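Local coordinates for protein phosphoribosylformylglycinamidine synthase, purS subunit (Thermotoga maritima, PDB 1VQ3) that is a small alpha/beta protein of the PurS family that assembles with further copies of itself into a four-chain complex, at residues Phe16-Asp21 with Glu71-Ala76. Numbering follows the deposited sequence.
Sequences FKFAID and EIVKKA
V73, on one turn of the helix, sets its two methyl groups against two different side chains of the strand, F18 and I20. With CG1 anti to the backbone N (chi1 170°) and CG2 beside it, the line joining the two methyls runs nearly along the strand, which turns CG2 to F18 and CG1 to I20. CG2 takes the aromatic partner. V73 CG2 lies 3.4 Å from F18 CD2, a tight approach for two carbons, and 3.8 Å from F18 CE2, which places the methyl at the CD2-CE2 flank of the ring. The two side chains are set obliquely.

CG1 serves the aliphatic partner. I20 and V73 extend toward each other and meet tip to tip, I20 CD1 standing 3.9 Å from V73 CG1, with I20 CG1 scarcely farther from the same methyl at 4.0 Å. F18 and I20 are two residues apart on an extended chain and therefore share the helix-facing side of the strand, whereas the CB atoms of K17 and A19 point away from the helix. The contact is apolar: carbon meets carbon throughout, no hydrogen bond joins the two segments, and all three touching residues are buried. The closest CA atoms, F18 CA and V73 CA, are 8.0 Å apart. On the far side of the helix, K74 NZ forms a salt bridge with E71 OE2 at 3.0 Å, one turn back, and also bonds to E64 O of a third subunit.

Strand 15-24 is the middle of a three-stranded antiparallel sheet, with helix 66-81 packed on one side. V73 also touches V61 of strand 51-62 and V91 of strand 87-93, so this helical residue spans all three strands, while I20 additionally meets C77 and L81 farther along the helix.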
loop_
_atom_site.group_PDB
_atom_site.type_symbol
_atom_site.label_atom_id
_atom_site.label_comp_id
_atom_site.label_asym_id
_atom_site.label_seq_id
_atom_site.Cartn_x
_atom_site.Cartn_y
_atom_site.Cartn_z
ATOM N N PHE C 16 7.644 13.303 19.654
ATOM C CA PHE C 16 7.575 12.297 18.603
ATOM C C PHE C 16 6.472 12.686 17.629
ATOM O O PHE C 16 5.345 12.945 18.056
ATOM C CB PHE C 16 7.264 10.939 19.195
ATOM C CG PHE C 16 8.294 10.463 20.162
ATOM C CD1 PHE C 16 9.419 9.766 19.710
ATOM C CD2 PHE C 16 8.154 10.715 21.518
ATOM C CE1 PHE C 16 10.413 9.357 20.611
ATOM C CE2 PHE C 16 9.134 10.329 22.417
ATOM C CZ PHE C 16 10.250 9.632 21.973
ATOM N N LYS C 17 6.788 12.742 16.337
ATOM C CA LYS C 17 5.847 13.266 15.356
ATOM C C LYS C 17 5.199 12.114 14.578
ATOM O O LYS C 17 5.860 11.118 14.186
ATOM C CB LYS C 17 6.565 14.208 14.392
ATOM C CG LYS C 17 7.071 15.514 14.983
ATOM C CD LYS C 17 8.479 15.468 15.612
ATOM C CE LYS C 17 9.442 16.574 15.054
ATOM N NZ LYS C 17 8.770 17.754 14.406
ATOM N N PHE C 18 3.899 12.209 14.394
ATOM C CA PHE C 18 3.164 11.163 13.679
ATOM C C PHE C 18 2.214 11.756 12.629
ATOM O O PHE C 18 1.704 12.895 12.757
ATOM C CB PHE C 18 2.335 10.327 14.651
ATOM C CG PHE C 18 3.144 9.578 15.688
ATOM C CD1 PHE C 18 3.643 8.333 15.420
ATOM C CD2 PHE C 18 3.393 10.140 16.936
ATOM C CE1 PHE C 18 4.350 7.660 16.349
ATOM C CE2 PHE C 18 4.091 9.468 17.890
ATOM C CZ PHE C 18 4.583 8.239 17.626
ATOM N N ALA C 19 1.901 10.922 11.632
ATOM C CA ALA C 19 0.789 11.141 10.771
ATOM C C ALA C 19 -0.237 10.043 10.972
ATOM O O ALA C 19 0.086 8.841 11.069
ATOM C CB ALA C 19 1.215 11.189 9.337
ATOM N N ILE C 20 -1.493 10.452 10.943
ATOM C CA ILE C 20 -2.647 9.532 11.046
ATOM C C ILE C 20 -3.453 9.699 9.758
ATOM O O ILE C 20 -3.958 10.804 9.455
ATOM C CB ILE C 20 -3.506 9.847 12.249
ATOM C CG1 ILE C 20 -2.685 10.029 13.553
ATOM C CG2 ILE C 20 -4.611 8.804 12.400
ATOM C CD1 ILE C 20 -3.418 10.789 14.614
ATOM N N ASP C 21 -3.571 8.609 9.011
ATOM C CA ASP C 21 -4.372 8.522 7.783
ATOM C C ASP C 21 -5.739 7.850 8.066
ATOM O O ASP C 21 -5.839 6.625 8.185
ATOM C CB ASP C 21 -3.585 7.747 6.747
ATOM C CG ASP C 21 -4.157 7.837 5.332
ATOM O OD1 ASP C 21 -5.279 8.304 5.107
ATOM O OD2 ASP C 21 -3.507 7.421 4.364
ATOM N N GLU C 71 1.101 4.972 22.055
ATOM C CA GLU C 71 -0.113 4.680 22.823
ATOM C C GLU C 71 -1.001 5.911 22.943
ATOM O O GLU C 71 -2.217 5.823 22.853
ATOM C CB GLU C 71 0.252 4.111 24.212
ATOM C CG GLU C 71 0.943 2.752 24.123
ATOM C CD GLU C 71 0.064 1.699 23.447
ATOM O OE1 GLU C 71 -1.077 1.535 23.873
ATOM O OE2 GLU C 71 0.508 1.029 22.507
ATOM N N ILE C 72 -0.399 7.086 23.120
ATOM C CA ILE C 72 -1.163 8.306 23.223
ATOM C C ILE C 72 -1.869 8.630 21.910
ATOM O O ILE C 72 -3.034 9.080 21.896
ATOM C CB ILE C 72 -0.225 9.473 23.702
ATOM C CG1 ILE C 72 0.076 9.322 25.200
ATOM C CG2 ILE C 72 -0.876 10.772 23.454
ATOM C CD1 ILE C 72 1.321 10.092 25.636
ATOM N N VAL C 73 -1.177 8.391 20.803
ATOM C CA VAL C 73 -1.759 8.615 19.484
ATOM C C VAL C 73 -2.993 7.743 19.286
ATOM O O VAL C 73 -3.994 8.222 18.849
ATOM C CB VAL C 73 -0.785 8.324 18.334
ATOM C CG1 VAL C 73 -1.560 8.354 16.953
ATOM C CG2 VAL C 73 0.348 9.339 18.339
ATOM N N LYS C 74 -2.877 6.463 19.580
ATOM C CA LYS C 74 -4.014 5.582 19.527
ATOM C C LYS C 74 -5.148 6.053 20.464
ATOM O O LYS C 74 -6.290 6.031 20.094
ATOM C CB LYS C 74 -3.629 4.183 19.913
ATOM C CG LYS C 74 -2.715 3.453 18.920
ATOM C CD LYS C 74 -2.656 1.962 19.247
ATOM C CE LYS C 74 -2.062 1.697 20.587
ATOM N NZ LYS C 74 -1.912 0.265 20.896
ATOM N N LYS C 75 -4.836 6.498 21.669
ATOM C CA LYS C 75 -5.882 7.048 22.544
ATOM C C LYS C 75 -6.594 8.250 21.923
ATOM O O LYS C 75 -7.840 8.395 22.020
ATOM C CB LYS C 75 -5.293 7.421 23.914
ATOM C CG LYS C 75 -4.783 6.260 24.695
ATOM N N ALA C 76 -5.817 9.136 21.288
ATOM C CA ALA C 76 -6.401 10.308 20.583
ATOM C C ALA C 76 -7.384 9.878 19.511
ATOM O O ALA C 76 -8.434 10.460 19.361
ATOM C CB ALA C 76 -5.350 11.196 19.960
#